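Polyketide synthase PksJ (Bacillus subtilis subsp. subtilis, PDB 4J1Q) catalyses, through its ketoreductase domain, stereoselective NADPH-dependent reduction of alpha- and beta-keto groups on the bacillaene polyketide assembly line. Local coordinates at residues A[198-203]-A[283-288]; A[228-233]-A[279-284]. All coordinates share one frame; numbering follows the deposited sequence.

Contact 1 of 2, residues A[198-203]-A[283-288]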
loop_
_atom_site.group_PDB
_atom_site.type_symbol
_atom_site.label_atom_id
_atom_site.label_comp_id
_atom_site.label_asym_id
_atom_site.label_seq_id
_atom_site.Cartn_x
_atom_site.Cartn_y
_atom_site.Cartn_z
ATOM N N PRO A 198 -12.625 15.797 -10.193
ATOM C CA PRO A 198 -12.811 14.685 -11.115
ATOM C C PRO A 198 -14.282 14.317 -11.333
ATOM O O PRO A 198 -14.583 13.387 -12.091
ATOM C CB PRO A 198 -12.103 13.536 -10.397
ATOM C CG PRO A 198 -12.275 13.858 -8.946
ATOM C CD PRO A 198 -12.116 15.351 -8.885
ATOM N N TRP A 199 -15.180 15.015 -10.653
ATOM C CA TRP A 199 -16.595 14.635 -10.636
ATOM C C TRP A 199 -17.339 14.884 -11.929
ATOM O O TRP A 199 -17.252 15.968 -12.510
ATOM C CB TRP A 199 -17.298 15.335 -9.489
ATOM C CG TRP A 199 -16.567 15.205 -8.186
ATOM C CD1 TRP A 199 -16.158 16.228 -7.329
ATOM C CD2 TRP A 199 -16.068 13.969 -7.572
ATOM N NE1 TRP A 199 -15.548 15.702 -6.205
ATOM C CE2 TRP A 199 -15.433 14.364 -6.310
ATOM C CE3 TRP A 199 -16.122 12.633 -7.911
ATOM C CZ2 TRP A 199 -14.881 13.446 -5.449
ATOM C CZ3 TRP A 199 -15.563 11.702 -7.032
ATOM C CH2 TRP A 199 -14.943 12.099 -5.835
ATOM N N ARG A 200 -18.083 13.872 -12.379
ATOM C CA ARG A 200 -19.140 14.042 -13.380
ATOM C C ARG A 200 -20.500 14.072 -12.699
ATOM O O ARG A 200 -20.871 13.135 -11.980
ATOM C CB ARG A 200 -19.118 12.893 -14.389
ATOM C CG ARG A 200 -17.862 12.844 -15.233
ATOM C CD ARG A 200 -17.909 11.687 -16.210
ATOM N NE ARG A 200 -16.679 11.626 -16.995
ATOM C CZ ARG A 200 -16.401 10.670 -17.873
ATOM N NH1 ARG A 200 -17.272 9.690 -18.085
ATOM N NH2 ARG A 200 -15.247 10.689 -18.526
ATOM N N ASP A 201 -21.260 15.134 -12.981
ATOM C CA ASP A 201 -22.504 15.410 -12.272
ATOM C C ASP A 201 -23.465 14.243 -12.390
ATOM O O ASP A 201 -24.085 13.839 -11.410
ATOM C CB ASP A 201 -23.166 16.687 -12.783
ATOM C CG ASP A 201 -22.579 17.941 -12.154
ATOM O OD1 ASP A 201 -22.648 18.094 -10.913
ATOM O OD2 ASP A 201 -22.032 18.772 -12.904
ATOM N N GLU A 202 -23.529 13.651 -13.573
ATOM C CA GLU A 202 -24.082 12.311 -13.681
ATOM C C GLU A 202 -22.962 11.271 -13.759
ATOM O O GLU A 202 -21.805 11.617 -13.989
ATOM C CB GLU A 202 -25.037 12.208 -14.875
ATOM C CG GLU A 202 -26.210 13.185 -14.815
ATOM C CD GLU A 202 -27.462 12.673 -15.511
ATOM O OE1 GLU A 202 -27.352 12.224 -16.672
ATOM O OE2 GLU A 202 -28.561 12.764 -14.909
ATOM N N GLY A 203 -23.300 10.002 -13.584
ATOM C CA GLY A 203 -22.305 8.941 -13.689
ATOM C C GLY A 203 -21.920 8.295 -12.363
ATOM O O GLY A 203 -22.210 8.825 -11.294
ATOM N N THR A 283 -22.391 3.102 -16.841
ATOM C CA THR A 283 -20.946 2.969 -16.738
ATOM C C THR A 283 -20.420 3.195 -15.324
ATOM O O THR A 283 -21.171 3.532 -14.403
ATOM C CB THR A 283 -20.214 3.916 -17.711
ATOM O OG1 THR A 283 -20.527 5.281 -17.391
ATOM C CG2 THR A 283 -20.624 3.624 -19.140
ATOM N N LEU A 284 -19.118 3.013 -15.169
ATOM C CA LEU A 284 -18.451 3.379 -13.947
ATOM C C LEU A 284 -17.528 4.566 -14.218
ATOM O O LEU A 284 -16.681 4.496 -15.096
ATOM C CB LEU A 284 -17.654 2.170 -13.458
ATOM C CG LEU A 284 -17.364 2.030 -11.973
ATOM C CD1 LEU A 284 -18.572 2.414 -11.127
ATOM C CD2 LEU A 284 -16.944 0.587 -11.724
ATOM N N ASN A 285 -17.712 5.655 -13.478
ATOM C CA ASN A 285 -16.879 6.856 -13.647
ATOM C C ASN A 285 -15.679 6.927 -12.708
ATOM O O ASN A 285 -14.860 7.829 -12.822
ATOM C CB ASN A 285 -17.712 8.115 -13.460
ATOM C CG ASN A 285 -18.677 8.341 -14.598
ATOM O OD1 ASN A 285 -18.466 7.860 -15.722
ATOM N ND2 ASN A 285 -19.765 9.041 -14.304
ATOM N N GLY A 286 -15.609 6.019 -11.743
ATOM C CA GLY A 286 -14.627 6.159 -10.682
ATOM C C GLY A 286 -14.733 5.074 -9.633
ATOM O O GLY A 286 -15.827 4.569 -9.360
ATOM N N ILE A 287 -13.594 4.710 -9.061
ATOM C CA ILE A 287 -13.533 3.731 -7.968
ATOM C C ILE A 287 -12.584 4.230 -6.906
ATOM O O ILE A 287 -11.486 4.673 -7.225
ATOM C CB ILE A 287 -13.004 2.386 -8.461
ATOM C CG1 ILE A 287 -13.765 1.953 -9.709
ATOM C CG2 ILE A 287 -13.106 1.329 -7.381
ATOM C CD1 ILE A 287 -13.935 0.462 -9.816
ATOM N N ILE A 288 -13.034 4.231 -5.654
ATOM C CA ILE A 288 -12.129 4.260 -4.513
ATOM C C ILE A 288 -12.087 2.884 -3.914
ATOM O O ILE A 288 -13.133 2.297 -3.653
ATOM C CB ILE A 288 -12.602 5.233 -3.429
ATOM C CG1 ILE A 288 -12.280 6.674 -3.840
ATOM C CG2 ILE A 288 -11.946 4.919 -2.104
ATOM C CD1 ILE A 288 -13.457 7.602 -3.744
#
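Asn285, beside Rossmann strand 286-289, packs its carboxamide against the Arg200 side chain, close to Gly203; both partners belong to the loop that leads into strand 204-208 of the ketoreductase. Strand 286-289 runs parallel between 204-208 and 332-338, so the contact sits at the N-terminal ends of the parallel strands. Asn285 is buried and provides nearly half of the surface lost. Its CG stands anti to its own carbonyl carbon (chi1 -71°), which turns the amide across to the loop. There it crosses the Arg200 side chain at about a right angle, and the guanidinium and amide planes lie 64° apart. At the far end of the extended arginine, Arg200 NH1 is 3.2 Å from Asn285 OD1, which lies obliquely to the guanidinium plane. The stronger polar partner of this arginine is Asp331, which forms a salt bridge with NH2 just ahead of strand 332-338. The backbone of Asn285 hydrogen-bonds to Val204 and to Asp331, tying it to both neighbouring strand entrances.

Gly203 closes the contact from the loop side. Its CA is modelled too near Asn285 ND2, so the exact placing of that amide is doubtful. The backbones themselves pass close, with Gly203 CA 5.8 Å from Asn285 CA. At the positive phi of Gly203 (108°) a side chain would be jammed against the carbonyl O of Glu202, which by itself calls for glycine. Upstream, Trp199 lies against helix 412-425, where its NE1 hydrogen-bonds to Tyr420 OH. Back at the contact, the aliphatic part of the arginine does much of the packing: Arg200 CD is 3.8 Å from Asn285 CG.

Contact 2 of 2, residues A[228-233]-A[279-284]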
loop_
_atom_site.group_PDB
_atom_site.type_symbol
_atom_site.label_atom_id
_atom_site.label_comp_id
_atom_site.label_asym_id
_atom_site.label_seq_id
_atom_site.Cartn_x
_atom_site.Cartn_y
_atom_site.Cartn_z
ATOM N N ARG A 228 -26.422 14.988 -9.639
ATOM C CA ARG A 228 -27.282 13.851 -10.008
ATOM C C ARG A 228 -26.511 12.534 -9.986
ATOM O O ARG A 228 -26.660 11.701 -10.884
ATOM C CB ARG A 228 -27.854 14.031 -11.415
ATOM C CG ARG A 228 -28.698 15.270 -11.637
ATOM C CD ARG A 228 -29.119 15.338 -13.101
ATOM N NE ARG A 228 -29.457 16.692 -13.537
ATOM C CZ ARG A 228 -28.804 17.362 -14.485
ATOM N NH1 ARG A 228 -27.763 16.810 -15.099
ATOM N NH2 ARG A 228 -29.195 18.585 -14.826
ATOM N N SER A 229 -25.705 12.328 -8.955
ATOM C CA SER A 229 -24.690 11.285 -9.014
ATOM C C SER A 229 -25.191 9.918 -8.558
ATOM O O SER A 229 -26.218 9.818 -7.876
ATOM C CB SER A 229 -23.477 11.692 -8.188
ATOM O OG SER A 229 -23.835 11.833 -6.820
ATOM N N THR A 230 -24.458 8.871 -8.937
ATOM C CA THR A 230 -24.712 7.521 -8.428
ATOM C C THR A 230 -23.515 6.975 -7.636
ATOM O O THR A 230 -22.402 6.895 -8.145
ATOM C CB THR A 230 -25.075 6.540 -9.560
ATOM O OG1 THR A 230 -26.337 6.913 -10.121
ATOM C CG2 THR A 230 -25.187 5.129 -9.027
ATOM N N ILE A 231 -23.752 6.634 -6.376
ATOM C CA ILE A 231 -22.698 6.190 -5.492
ATOM C C ILE A 231 -23.020 4.804 -4.957
ATOM O O ILE A 231 -23.974 4.646 -4.195
ATOM C CB ILE A 231 -22.533 7.156 -4.309
ATOM C CG1 ILE A 231 -22.724 8.606 -4.768
ATOM C CG2 ILE A 231 -21.179 6.961 -3.645
ATOM C CD1 ILE A 231 -22.579 9.633 -3.667
ATOM N N VAL A 232 -22.246 3.805 -5.388
ATOM C CA VAL A 232 -22.411 2.429 -4.920
ATOM C C VAL A 232 -21.411 2.131 -3.805
ATOM O O VAL A 232 -20.215 1.968 -4.050
ATOM C CB VAL A 232 -22.220 1.411 -6.066
ATOM C CG1 VAL A 232 -22.304 -0.023 -5.541
ATOM C CG2 VAL A 232 -23.282 1.618 -7.123
ATOM N N LEU A 233 -21.911 2.100 -2.574
ATOM C CA LEU A 233 -21.112 1.744 -1.420
ATOM C C LEU A 233 -21.160 0.259 -1.163
ATOM O O LEU A 233 -22.230 -0.336 -1.122
ATOM C CB LEU A 233 -21.623 2.470 -0.189
ATOM C CG LEU A 233 -21.765 3.989 -0.326
ATOM C CD1 LEU A 233 -22.169 4.612 1.011
ATOM C CD2 LEU A 233 -20.463 4.576 -0.861
ATOM N N GLU A 279 -25.266 -3.812 -15.853
ATOM C CA GLU A 279 -26.646 -4.036 -16.249
ATOM C C GLU A 279 -27.519 -2.905 -15.727
ATOM O O GLU A 279 -28.394 -2.405 -16.431
ATOM C CB GLU A 279 -27.150 -5.380 -15.714
ATOM C CG GLU A 279 -28.522 -5.788 -16.233
ATOM C CD GLU A 279 -28.964 -7.175 -15.776
ATOM O OE1 GLU A 279 -28.596 -7.607 -14.660
ATOM O OE2 GLU A 279 -29.731 -7.821 -16.522
ATOM N N ARG A 280 -27.240 -2.480 -14.503
ATOM C CA ARG A 280 -28.084 -1.521 -13.815
ATOM C C ARG A 280 -27.895 -0.142 -14.405
ATOM O O ARG A 280 -28.844 0.634 -14.514
ATOM C CB ARG A 280 -27.733 -1.476 -12.334
ATOM C CG ARG A 280 -28.543 -0.469 -11.548
ATOM C CD ARG A 280 -30.016 -0.784 -11.640
ATOM N NE ARG A 280 -30.292 -2.116 -11.118
ATOM C CZ ARG A 280 -30.554 -2.376 -9.843
ATOM N NH1 ARG A 280 -30.562 -1.396 -8.951
ATOM N NH2 ARG A 280 -30.811 -3.616 -9.455
ATOM N N TYR A 281 -26.653 0.158 -14.766
ATOM C CA TYR A 281 -26.206 1.534 -14.969
ATOM C C TYR A 281 -25.415 1.631 -16.260
ATOM O O TYR A 281 -24.934 0.625 -16.767
ATOM C CB TYR A 281 -25.308 1.956 -13.804
ATOM C CG TYR A 281 -25.991 1.925 -12.465
ATOM C CD1 TYR A 281 -27.140 2.669 -12.235
ATOM C CD2 TYR A 281 -25.485 1.154 -11.424
ATOM C CE1 TYR A 281 -27.776 2.643 -11.008
ATOM C CE2 TYR A 281 -26.109 1.121 -10.188
ATOM C CZ TYR A 281 -27.251 1.876 -9.981
ATOM O OH TYR A 281 -27.886 1.831 -8.759
ATOM N N GLY A 282 -25.222 2.844 -16.753
ATOM C CA GLY A 282 -24.497 3.037 -18.005
ATOM C C GLY A 282 -23.046 2.614 -17.884
ATOM O O GLY A 282 -22.521 1.861 -18.709
ATOM N N THR A 283 -22.391 3.102 -16.841
ATOM C CA THR A 283 -20.946 2.969 -16.738
ATOM C C THR A 283 -20.420 3.195 -15.324
ATOM O O THR A 283 -21.171 3.532 -14.403
ATOM C CB THR A 283 -20.214 3.916 -17.711
ATOM O OG1 THR A 283 -20.527 5.281 -17.391
ATOM C CG2 THR A 283 -20.624 3.624 -19.140
ATOM N N LEU A 284 -19.118 3.013 -15.169
ATOM C CA LEU A 284 -18.451 3.379 -13.947
ATOM C C LEU A 284 -17.528 4.566 -14.218
ATOM O O LEU A 284 -16.681 4.496 -15.096
ATOM C CB LEU A 284 -17.654 2.170 -13.458
ATOM C CG LEU A 284 -17.364 2.030 -11.973
ATOM C CD1 LEU A 284 -18.572 2.414 -11.127
ATOM C CD2 LEU A 284 -16.944 0.587 -11.724
#
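The Tyr281 ring leans on strand 230-234, receiving Thr230 on one face and Val232 obliquely. This is helix-to-sheet packing in the Rossmann fold of the ketoreductase: Tyr281, the first residue to leave helical geometry after helix 267-280, is turned back onto the sheet. Thr230 carries the closest approach. Its OG1 lies beside the backbone N (chi1 -67°), which leaves the methyl CG2 anti to that N and set against the ring, 4.2 Å from the Tyr281 centroid and only 18° off the ring normal, a CH-pi contact. The methyl is displaced toward the rim, nearest CZ. Two residues on, along the same side of the strand, Val232 CG2 adds a looser, oblique apolar touch at 4.2 Å from Tyr281 CE2.

Thr230 and Val232 are both buried, whereas Tyr281 is partly exposed. Its opposite ring face is the one nearer the surface: Arg280, itself exposed, lays its CG there, though so near that the close approach is doubtful. The Arg280 guanidinium turns back along the helix to a salt bridge with Glu276.

Around this small apolar patch, strand 230-234 runs between 204-208 and 256-259. Thr230 also touches Val204, Val232 packs on Leu206 and on Ile277 of helix 267-280, and Tyr281 reaches Val258 of edge strand 256-259.

Contact 1 closes the larger loop, from the lead-in to strand 204-208 as far as strand 286-289. Contact 2 begins inside that span, at strand 230-234, and finishes where helix 267-280 runs out; the smaller loop lies wholly within the larger one, and the second segments overlap at Thr283 and Leu284. The two first segments also meet directly: Gly203 O lies 3.3 Å from Thr230 N and Asp201 O 3.1 Å from Arg228 N, both probable hydrogen bonds. Together, the contacts join the entrances of neighbouring parallel strands to the turn linking helix 267-280 with strand 286-289, with their centres about 8 Å apart.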